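Long-range contacts in leucyl aminopeptidase (Trypanosoma brucei brucei, PDB 5NTD), which probably removes leucine and other residues from the N terminus of peptides as a hexameric, two-metal aminopeptidase of the M17 family: residues F225-A229 with A316-F320; G290-G296 with C340-I346; Y351-D355 with V367-E373. Residues are numbered along the deposited sequence.

Helix 222-236 comes first along the chain and contributes one side of contact 1; strand 283-291 and, after a corner at V292, the short strand 293-294 then open contact 2. Helix 314-328 closes contact 1 across 86 intervening residues, and strand 334-344 closes contact 2, so the two contacts cross. They also touch, F225 and T226 lying on L341 and A316 on G290, which joins the two parallel helices to the central sheet of the catalytic domain. Contact 3 follows in series, a short loop closure over strands 356-358 and 364-366. It meets contact 2 at the metal centre, where D294 and E373 bridge the two manganese ions, D371 binds one of them, and T370 OG1 is hydrogen-bonded to G296 O.

Contact 1 (F225-A229 with A316-F320); sequences FTEIA and AAAVF
Two α-helical segments, 225-229 and 316-320, run side by side almost parallel, at 3° between their N-to-C directions, with axes 12.6 Å apart at closest approach. The wide spacing is filled by two phenylalanines, and the register pairs F225 with A317 (CA-CA 9.1 Å) and A229 with F320 (CA-CA 8.0 Å). F225, chi1 t (-158°), reaches across so that its CE2 lies 3.8 Å from A316 CB and its CZ 3.9 Å from A317 N. Its edge meets the face of F320 in a T-shaped stack, centroids 6.0 Å apart and planes at 80°. Both helices belong to the α/β catalytic domain of the M17 family and pack on strand 334-344, F225 through L341 and V319 through C337 and L339. Next, I228 places CG2 4.1 Å from F320 CE2, while V16 and C19 of helix 6-20 also touch its side chain. At A229, CA approaches F320 CZ to 3.8 Å and CB approaches F320 CE1 to 3.9 Å; F320 extends to this position with chi1 t (179°).

Contact 2 (G290-G296 with C340-I346); sequences GIVYDCG and CLAENAI. With MN (manganese (II) ion), chain B; MN (manganese (II) ion), chain C; BES (2-(3-amino-2-hydroxy-4-phenyl-butyrylamino)-4-methyl-pentanoic acid), chain D.
Parallel β-pairing in the central sheet of the M17 catalytic domain carries a metal ligand at its C-terminal end. G290 is in register with L341 (CA-CA 4.4 Å), I291 with A342 (5.1 Å) and D294 with N344 (4.9 Å). The chain turns a corner at V292 (phi/psi -60/-33) between the end of strand 283-291 and the short strand 293-294.

N344 has the most surface covered. Its backbone N donates to Y293 O (2.9 Å) and its O accepts from C295 N (3.1 Å), while the side chain, chi1 t, sends ND2 to D294 OD1 (3.0 Å) and also to T370 O. With OD1 so held, D294 (chi1 t, chi2 0°) turns OD2 to both manganese ions, 2.0 Å from each, bridging them together with bestatin O2; K289, D312, D371 and E373 complete the protein ligands.

G290 begins the ladder: its N donates to C340 O (2.8 Å), its O accepts from A342 N (3.1 Å), and V292 N continues to A342 O (3.0 Å). A CB on G290 would collide with L341 CD2 and C340 O, so the close pairing needs glycine here. Beyond it, I291 CD1 rests on A342 CB at 3.9 Å and V292 CG2 on E343 CB at 3.6 Å.

Y293 OH is hydrogen-bonded to N353 O, and E343 OE2 salt-bridged to R352 NE, of a neighbouring subunit, so this part of the sheet faces a subunit interface. C295, chi1 p (87°), lays its SG 3.9 Å from I346 CB.

Contact 3 (Y351-D355 with V367-E373); sequences YRNDD and VINTDAE. With MN (manganese (II) ion), chain C; MN (manganese (II) ion), chain B; BES (2-(3-amino-2-hydroxy-4-phenyl-butyrylamino)-4-methyl-pentanoic acid), chain D.
Two irregular loops meet here, and the second, with an Asx turn and a type I β-turn from N369 to A372, delivers metal ligands to the dinuclear site of the M17 catalytic domain. N353 and I368 lie closest in register, CA-CA 5.1 Å.

V367 N donates to D355 O (2.9 Å) and V367 O accepts from D354 N (2.7 Å). Y351 CE2 packs on V367 CG1 at 3.8 Å. T370 N donates to N353 OD1 (2.8 Å), its O accepts from Y351 OH (2.7 Å) and from N344 ND2, and OG1 is hydrogen-bonded to G296 O and A299 N. Y351, chi1 p (83°), also receives T370 CG2 over its ring face, a CH-pi contact 3.9 Å from the centroid.

D355 OD2 accepts from R352 N (2.9 Å), and OD1 forms a salt bridge with R352 NH2 (3.2 Å). R352 NE pairs with E343 of a neighbouring subunit, not the one met in contact 2, whose K310 and L308 backbone nitrogens are hydrogen-bonded to the D354 carboxylate.

N369 OD1 accepts from D371 N (2.7 Å) and N369 O from A372 N (3.2 Å); N462 pairs with I368 N, N369 O and A372 O. D371 OD2 is salt-bridged to K301. E373 OE1 binds MN B and OE2 MN C, each at 2.0 Å; D371 O (2.0 Å) and OD1 (1.9 Å) chelate MN C, where bestatin O2 and O3 also bind.

Contact 1 (F225-A229 with A316-F320)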
loop_
_atom_site.group_PDB
_atom_site.type_symbol
_atom_site.label_atom_id
_atom_site.label_comp_id
_atom_site.label_asym_id
_atom_site.label_seq_id
_atom_site.Cartn_x
_atom_site.Cartn_y
_atom_site.Cartn_z
ATOM N N PHE G 225 -11.222 4.925 -35.068
ATOM C CA PHE G 225 -11.550 3.492 -35.221
ATOM C C PHE G 225 -12.828 3.393 -36.085
ATOM O O PHE G 225 -12.919 2.597 -37.013
ATOM C CB PHE G 225 -11.762 2.833 -33.878
ATOM C CG PHE G 225 -11.575 1.329 -33.862
ATOM C CD1 PHE G 225 -11.712 0.538 -34.985
ATOM C CD2 PHE G 225 -11.307 0.700 -32.642
ATOM C CE1 PHE G 225 -11.557 -0.833 -34.911
ATOM C CE2 PHE G 225 -11.147 -0.688 -32.562
ATOM C CZ PHE G 225 -11.287 -1.455 -33.696
ATOM N N THR G 226 -13.787 4.237 -35.770
ATOM C CA THR G 226 -15.031 4.268 -36.531
ATOM C C THR G 226 -14.765 4.611 -38.018
ATOM O O THR G 226 -15.324 3.982 -38.916
ATOM C CB THR G 226 -16.019 5.272 -35.929
ATOM O OG1 THR G 226 -16.350 4.833 -34.605
ATOM C CG2 THR G 226 -17.316 5.354 -36.770
ATOM N N GLU G 227 -13.950 5.617 -38.245
ATOM C CA GLU G 227 -13.626 6.038 -39.622
ATOM C C GLU G 227 -12.937 4.927 -40.379
ATOM O O GLU G 227 -13.161 4.736 -41.574
ATOM C CB GLU G 227 -12.740 7.272 -39.661
ATOM C CG GLU G 227 -13.492 8.543 -39.334
ATOM C CD GLU G 227 -12.536 9.724 -39.173
ATOM O OE1 GLU G 227 -11.682 9.909 -40.080
ATOM O OE2 GLU G 227 -12.618 10.458 -38.151
ATOM N N ILE G 228 -12.079 4.207 -39.687
ATOM C CA ILE G 228 -11.380 3.067 -40.301
ATOM C C ILE G 228 -12.381 1.999 -40.740
ATOM O O ILE G 228 -12.298 1.472 -41.847
ATOM C CB ILE G 228 -10.326 2.477 -39.361
ATOM C CG1 ILE G 228 -9.149 3.455 -39.266
ATOM C CG2 ILE G 228 -9.837 1.111 -39.857
ATOM C CD1 ILE G 228 -8.283 3.248 -38.040
ATOM N N ALA G 229 -13.322 1.692 -39.860
ATOM C CA ALA G 229 -14.380 0.735 -40.179
ATOM C C ALA G 229 -15.210 1.205 -41.399
ATOM O O ALA G 229 -15.505 0.433 -42.306
ATOM C CB ALA G 229 -15.288 0.518 -38.994
ATOM N N ALA G 316 -12.032 -5.675 -29.842
ATOM C CA ALA G 316 -12.698 -5.003 -30.988
ATOM C C ALA G 316 -11.875 -5.166 -32.274
ATOM O O ALA G 316 -12.406 -5.403 -33.339
ATOM C CB ALA G 316 -12.945 -3.536 -30.707
ATOM N N ALA G 317 -10.582 -5.010 -32.141
ATOM C CA ALA G 317 -9.688 -5.195 -33.263
ATOM C C ALA G 317 -9.757 -6.633 -33.766
ATOM O O ALA G 317 -9.760 -6.871 -34.974
ATOM C CB ALA G 317 -8.251 -4.847 -32.907
ATOM N N ALA G 318 -9.804 -7.571 -32.841
ATOM C CA ALA G 318 -9.846 -8.975 -33.194
ATOM C C ALA G 318 -11.105 -9.317 -34.031
ATOM O O ALA G 318 -11.011 -9.909 -35.088
ATOM C CB ALA G 318 -9.797 -9.851 -31.963
ATOM N N VAL G 319 -12.269 -8.937 -33.525
ATOM C CA VAL G 319 -13.516 -9.204 -34.235
ATOM C C VAL G 319 -13.597 -8.406 -35.541
ATOM O O VAL G 319 -14.077 -8.899 -36.554
ATOM C CB VAL G 319 -14.779 -8.971 -33.397
ATOM C CG1 VAL G 319 -14.783 -9.913 -32.203
ATOM C CG2 VAL G 319 -14.946 -7.532 -32.955
ATOM N N PHE G 320 -13.119 -7.186 -35.506
ATOM C CA PHE G 320 -13.101 -6.351 -36.709
ATOM C C PHE G 320 -12.313 -7.025 -37.816
ATOM O O PHE G 320 -12.754 -7.137 -38.942
ATOM C CB PHE G 320 -12.510 -4.977 -36.429
ATOM C CG PHE G 320 -12.439 -4.093 -37.635
ATOM C CD1 PHE G 320 -13.583 -3.789 -38.355
ATOM C CD2 PHE G 320 -11.224 -3.541 -38.056
ATOM C CE1 PHE G 320 -13.526 -2.947 -39.463
ATOM C CE2 PHE G 320 -11.160 -2.707 -39.163
ATOM C CZ PHE G 320 -12.319 -2.417 -39.875
#

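Contact 2 (G290-G296 with C340-I346)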
loop_
_atom_site.group_PDB
_atom_site.type_symbol
_atom_site.label_atom_id
_atom_site.label_comp_id
_atom_site.label_asym_id
_atom_site.label_seq_id
_atom_site.Cartn_x
_atom_site.Cartn_y
_atom_site.Cartn_z
ATOM N N GLY G 290 -14.190 -2.456 -27.335
ATOM C CA GLY G 290 -13.367 -1.452 -28.003
ATOM C C GLY G 290 -13.023 -0.275 -27.129
ATOM O O GLY G 290 -13.310 0.879 -27.446
ATOM N N ILE G 291 -12.430 -0.570 -25.989
ATOM C CA ILE G 291 -12.043 0.499 -25.042
ATOM C C ILE G 291 -10.696 1.007 -25.509
ATOM O O ILE G 291 -9.655 0.406 -25.242
ATOM C CB ILE G 291 -12.028 0.038 -23.577
ATOM C CG1 ILE G 291 -13.439 -0.407 -23.165
ATOM C CG2 ILE G 291 -11.540 1.145 -22.653
ATOM C CD1 ILE G 291 -14.532 0.654 -23.258
ATOM N N VAL G 292 -10.733 2.117 -26.215
ATOM C CA VAL G 292 -9.518 2.715 -26.836
ATOM C C VAL G 292 -8.456 3.072 -25.807
ATOM O O VAL G 292 -7.268 3.047 -26.095
ATOM C CB VAL G 292 -9.845 3.941 -27.697
ATOM C CG1 VAL G 292 -10.607 3.479 -28.922
ATOM C CG2 VAL G 292 -10.652 4.973 -26.931
ATOM N N TYR G 293 -8.929 3.452 -24.627
ATOM C CA TYR G 293 -8.081 3.597 -23.448
ATOM C C TYR G 293 -8.892 3.448 -22.167
ATOM O O TYR G 293 -9.999 3.945 -22.063
ATOM C CB TYR G 293 -7.396 4.923 -23.451
ATOM C CG TYR G 293 -6.238 5.052 -22.477
ATOM C CD1 TYR G 293 -5.076 4.290 -22.636
ATOM C CD2 TYR G 293 -6.311 5.920 -21.396
ATOM C CE1 TYR G 293 -4.020 4.423 -21.772
ATOM C CE2 TYR G 293 -5.257 6.063 -20.516
ATOM C CZ TYR G 293 -4.112 5.322 -20.702
ATOM O OH TYR G 293 -3.050 5.456 -19.836
ATOM N N ASP G 294 -8.340 2.672 -21.241
ATOM C CA ASP G 294 -8.997 2.312 -19.954
ATOM C C ASP G 294 -8.140 2.975 -18.872
ATOM O O ASP G 294 -7.214 2.370 -18.348
ATOM C CB ASP G 294 -9.067 0.763 -19.737
ATOM C CG ASP G 294 -9.996 0.335 -18.560
ATOM O OD1 ASP G 294 -10.541 1.279 -17.957
ATOM O OD2 ASP G 294 -10.240 -0.940 -18.297
ATOM N N CYS G 295 -8.481 4.203 -18.498
ATOM C CA CYS G 295 -7.826 4.831 -17.319
ATOM C C CYS G 295 -8.388 4.311 -15.974
ATOM O O CYS G 295 -7.849 4.602 -14.934
ATOM C CB CYS G 295 -7.892 6.361 -17.380
ATOM S SG CYS G 295 -9.377 7.142 -16.693
ATOM N N GLY G 296 -9.499 3.590 -16.043
ATOM C CA GLY G 296 -10.248 3.100 -14.865
ATOM C C GLY G 296 -11.507 3.895 -14.546
ATOM O O GLY G 296 -12.346 3.484 -13.777
ATOM N N CYS G 340 -17.831 -2.067 -29.659
ATOM C CA CYS G 340 -18.275 -1.290 -28.511
ATOM C C CYS G 340 -17.167 -0.307 -28.194
ATOM O O CYS G 340 -16.261 -0.588 -27.400
ATOM C CB CYS G 340 -18.576 -2.187 -27.322
ATOM S SG CYS G 340 -19.760 -3.502 -27.660
ATOM N N LEU G 341 -17.243 0.842 -28.831
ATOM C CA LEU G 341 -16.164 1.845 -28.781
ATOM C C LEU G 341 -16.422 2.940 -27.751
ATOM O O LEU G 341 -17.444 3.624 -27.758
ATOM C CB LEU G 341 -15.950 2.512 -30.120
ATOM C CG LEU G 341 -15.671 1.576 -31.280
ATOM C CD1 LEU G 341 -15.571 2.379 -32.587
ATOM C CD2 LEU G 341 -14.397 0.788 -31.073
ATOM N N ALA G 342 -15.465 3.066 -26.852
ATOM C CA ALA G 342 -15.512 4.104 -25.807
ATOM C C ALA G 342 -14.117 4.283 -25.237
ATOM O O ALA G 342 -13.304 3.375 -25.257
ATOM C CB ALA G 342 -16.472 3.731 -24.690
ATOM N N GLU G 343 -13.841 5.480 -24.765
ATOM C CA GLU G 343 -12.711 5.693 -23.855
ATOM C C GLU G 343 -13.281 5.785 -22.441
ATOM O O GLU G 343 -14.240 6.519 -22.212
ATOM C CB GLU G 343 -11.908 6.941 -24.161
ATOM C CG GLU G 343 -10.776 7.136 -23.143
ATOM C CD GLU G 343 -9.768 8.191 -23.526
ATOM O OE1 GLU G 343 -10.079 9.107 -24.335
ATOM O OE2 GLU G 343 -8.668 8.186 -22.924
ATOM N N ASN G 344 -12.685 5.009 -21.536
ATOM C CA ASN G 344 -13.029 5.059 -20.098
ATOM C C ASN G 344 -12.182 6.132 -19.456
ATOM O O ASN G 344 -11.045 5.937 -19.082
ATOM C CB ASN G 344 -12.818 3.739 -19.413
ATOM C CG ASN G 344 -13.508 3.658 -18.060
ATOM O OD1 ASN G 344 -14.413 4.430 -17.756
ATOM N ND2 ASN G 344 -13.098 2.685 -17.244
ATOM N N ALA G 345 -12.760 7.310 -19.419
ATOM C CA ALA G 345 -12.043 8.543 -19.088
ATOM C C ALA G 345 -12.420 9.014 -17.697
ATOM O O ALA G 345 -13.387 8.568 -17.095
ATOM C CB ALA G 345 -12.341 9.647 -20.117
ATOM N N ILE G 346 -11.661 9.977 -17.241
ATOM C CA ILE G 346 -11.904 10.563 -15.909
ATOM C C ILE G 346 -12.113 12.067 -16.078
ATOM O O ILE G 346 -11.367 12.756 -16.764
ATOM C CB ILE G 346 -10.787 10.219 -14.856
ATOM C CG1 ILE G 346 -11.232 10.704 -13.472
ATOM C CG2 ILE G 346 -9.462 10.805 -15.247
ATOM C CD1 ILE G 346 -10.428 10.139 -12.335
HETATM MN MN MN B . -10.795 -2.392 -19.583
HETATM MN MN MN C . -11.207 -1.337 -16.600
HETATM N N2 BES D . -9.238 -3.655 -19.314
HETATM C C1 BES D . -9.095 -4.175 -17.956
HETATM C C6 BES D . -8.591 -5.639 -17.908
HETATM C C7 BES D . -7.111 -5.872 -18.035
HETATM C C8 BES D . -6.507 -5.949 -19.283
HETATM C C12 BES D . -6.326 -6.074 -16.908
HETATM C C9 BES D . -5.139 -6.177 -19.400
HETATM C C11 BES D . -4.946 -6.300 -17.022
HETATM C C10 BES D . -4.347 -6.345 -18.267
HETATM C C2 BES D . -10.477 -4.021 -17.285
HETATM O O2 BES D . -11.268 -2.902 -17.792
HETATM C C3 BES D . -10.251 -3.777 -15.822
HETATM O O3 BES D . -10.112 -2.567 -15.525
HETATM N N1 BES D . -10.289 -4.889 -15.071
HETATM C C4 BES D . -10.111 -4.943 -13.650
HETATM C C13 BES D . -11.440 -4.844 -12.909
HETATM C C14 BES D . -11.321 -4.512 -11.423
HETATM C C15 BES D . -10.373 -3.384 -11.033
HETATM C C16 BES D . -12.677 -4.124 -10.886
HETATM C C5 BES D . -9.480 -6.230 -13.241
HETATM O O1 BES D . -8.621 -6.184 -12.360
HETATM O O4 BES D . -9.830 -7.288 -13.770
#

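Contact 3 (Y351-D355 with V367-E373)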
loop_
_atom_site.group_PDB
_atom_site.type_symbol
_atom_site.label_atom_id
_atom_site.label_comp_id
_atom_site.label_asym_id
_atom_site.label_seq_id
_atom_site.Cartn_x
_atom_site.Cartn_y
_atom_site.Cartn_z
ATOM N N TYR G 351 -19.079 8.569 -15.252
ATOM C CA TYR G 351 -20.002 7.721 -14.531
ATOM C C TYR G 351 -19.331 7.320 -13.196
ATOM O O TYR G 351 -18.118 7.216 -13.101
ATOM C CB TYR G 351 -20.523 6.528 -15.365
ATOM C CG TYR G 351 -19.694 5.261 -15.483
ATOM C CD1 TYR G 351 -18.358 5.284 -15.880
ATOM C CD2 TYR G 351 -20.284 4.020 -15.257
ATOM C CE1 TYR G 351 -17.626 4.106 -15.997
ATOM C CE2 TYR G 351 -19.566 2.849 -15.381
ATOM C CZ TYR G 351 -18.237 2.900 -15.747
ATOM O OH TYR G 351 -17.555 1.711 -15.851
ATOM N N ARG G 352 -20.144 7.139 -12.179
ATOM C CA ARG G 352 -19.641 7.070 -10.815
ATOM C C ARG G 352 -19.749 5.702 -10.179
ATOM O O ARG G 352 -20.534 4.861 -10.604
ATOM C CB ARG G 352 -20.394 8.028 -9.909
ATOM C CG ARG G 352 -20.409 9.452 -10.399
ATOM C CD ARG G 352 -21.293 10.248 -9.468
ATOM N NE ARG G 352 -21.481 11.612 -9.953
ATOM C CZ ARG G 352 -22.406 11.990 -10.835
ATOM N NH1 ARG G 352 -22.495 13.266 -11.164
ATOM N NH2 ARG G 352 -23.277 11.110 -11.343
ATOM N N ASN G 353 -18.919 5.509 -9.171
ATOM C CA ASN G 353 -19.024 4.362 -8.282
ATOM C C ASN G 353 -20.174 4.600 -7.324
ATOM O O ASN G 353 -20.008 5.251 -6.299
ATOM C CB ASN G 353 -17.721 4.150 -7.502
ATOM C CG ASN G 353 -16.521 4.021 -8.412
ATOM O OD1 ASN G 353 -16.439 3.066 -9.181
ATOM N ND2 ASN G 353 -15.592 4.953 -8.324
ATOM N N ASP G 354 -21.335 4.089 -7.700
ATOM C CA ASP G 354 -22.698 4.359 -7.073
ATOM C C ASP G 354 -23.801 4.587 -8.114
ATOM O O ASP G 354 -24.978 4.431 -7.806
ATOM C CB ASP G 354 -22.742 5.606 -6.158
ATOM C CG ASP G 354 -22.378 5.293 -4.747
ATOM O OD1 ASP G 354 -22.307 4.098 -4.376
ATOM O OD2 ASP G 354 -22.090 6.257 -3.978
ATOM N N ASP G 355 -23.417 5.086 -9.276
ATOM C CA ASP G 355 -24.401 5.397 -10.313
ATOM C C ASP G 355 -25.143 4.105 -10.692
ATOM O O ASP G 355 -24.610 3.006 -10.599
ATOM C CB ASP G 355 -23.785 5.989 -11.570
ATOM C CG ASP G 355 -23.551 7.465 -11.483
ATOM O OD1 ASP G 355 -23.950 8.132 -10.509
ATOM O OD2 ASP G 355 -22.914 8.004 -12.406
ATOM N N VAL G 367 -23.265 0.479 -10.413
ATOM C CA VAL G 367 -21.833 0.529 -10.669
ATOM C C VAL G 367 -21.072 0.582 -9.330
ATOM O O VAL G 367 -21.033 1.587 -8.662
ATOM C CB VAL G 367 -21.435 1.723 -11.515
ATOM C CG1 VAL G 367 -19.935 1.733 -11.793
ATOM C CG2 VAL G 367 -22.192 1.680 -12.834
ATOM N N ILE G 368 -20.466 -0.534 -8.978
ATOM C CA ILE G 368 -19.624 -0.675 -7.786
ATOM C C ILE G 368 -18.239 -0.142 -8.081
ATOM O O ILE G 368 -17.609 0.495 -7.253
ATOM C CB ILE G 368 -19.471 -2.152 -7.376
ATOM C CG1 ILE G 368 -20.824 -2.788 -7.096
ATOM C CG2 ILE G 368 -18.572 -2.322 -6.147
ATOM C CD1 ILE G 368 -21.665 -2.064 -6.065
ATOM N N ASN G 369 -17.780 -0.398 -9.289
ATOM C CA ASN G 369 -16.433 -0.008 -9.712
ATOM C C ASN G 369 -16.410 0.337 -11.194
ATOM O O ASN G 369 -16.678 -0.493 -12.039
ATOM C CB ASN G 369 -15.453 -1.128 -9.409
ATOM C CG ASN G 369 -14.011 -0.704 -9.558
ATOM O OD1 ASN G 369 -13.602 -0.205 -10.603
ATOM N ND2 ASN G 369 -13.218 -0.942 -8.533
ATOM N N THR G 370 -16.028 1.567 -11.497
ATOM C CA THR G 370 -16.035 2.075 -12.873
ATOM C C THR G 370 -14.988 1.435 -13.752
ATOM O O THR G 370 -15.035 1.574 -14.974
ATOM C CB THR G 370 -15.819 3.597 -12.943
ATOM O OG1 THR G 370 -14.591 3.948 -12.316
ATOM C CG2 THR G 370 -17.002 4.334 -12.260
ATOM N N ASP G 371 -14.012 0.791 -13.132
ATOM C CA ASP G 371 -12.913 0.114 -13.869
ATOM C C ASP G 371 -13.284 -1.278 -14.376
ATOM O O ASP G 371 -12.527 -1.897 -15.189
ATOM C CB ASP G 371 -11.636 0.038 -13.048
ATOM C CG ASP G 371 -10.425 -0.219 -13.888
ATOM O OD1 ASP G 371 -10.485 -0.206 -15.185
ATOM O OD2 ASP G 371 -9.409 -0.529 -13.255
ATOM N N ALA G 372 -14.466 -1.714 -13.954
ATOM C CA ALA G 372 -15.170 -2.866 -14.574
ATOM C C ALA G 372 -16.162 -2.389 -15.660
ATOM O O ALA G 372 -17.373 -2.629 -15.598
ATOM C CB ALA G 372 -15.872 -3.712 -13.529
ATOM N N GLU G 373 -15.591 -1.699 -16.623
ATOM C CA GLU G 373 -16.341 -1.008 -17.695
ATOM C C GLU G 373 -16.675 -1.922 -18.870
ATOM O O GLU G 373 -17.663 -1.742 -19.554
ATOM C CB GLU G 373 -15.556 0.201 -18.191
ATOM C CG GLU G 373 -14.434 -0.028 -19.235
ATOM C CD GLU G 373 -13.189 -0.777 -18.775
ATOM O OE1 GLU G 373 -12.471 -1.378 -19.657
ATOM O OE2 GLU G 373 -12.864 -0.754 -17.523
HETATM MN MN MN C . -11.207 -1.337 -16.600
HETATM MN MN MN B . -10.795 -2.392 -19.583
HETATM N N2 BES D . -9.238 -3.655 -19.314
HETATM C C1 BES D . -9.095 -4.175 -17.956
HETATM C C6 BES D . -8.591 -5.639 -17.908
HETATM C C7 BES D . -7.111 -5.872 -18.035
HETATM C C8 BES D . -6.507 -5.949 -19.283
HETATM C C12 BES D . -6.326 -6.074 -16.908
HETATM C C9 BES D . -5.139 -6.177 -19.400
HETATM C C11 BES D . -4.946 -6.300 -17.022
HETATM C C10 BES D . -4.347 -6.345 -18.267
HETATM C C2 BES D . -10.477 -4.021 -17.285
HETATM O O2 BES D . -11.268 -2.902 -17.792
HETATM C C3 BES D . -10.251 -3.777 -15.822
HETATM O O3 BES D . -10.112 -2.567 -15.525
HETATM N N1 BES D . -10.289 -4.889 -15.071
HETATM C C4 BES D . -10.111 -4.943 -13.650
HETATM C C13 BES D . -11.440 -4.844 -12.909
HETATM C C14 BES D . -11.321 -4.512 -11.423
HETATM C C15 BES D . -10.373 -3.384 -11.033
HETATM C C16 BES D . -12.677 -4.124 -10.886
HETATM C C5 BES D . -9.480 -6.230 -13.241
HETATM O O1 BES D . -8.621 -6.184 -12.360
HETATM O O4 BES D . -9.830 -7.288 -13.770
#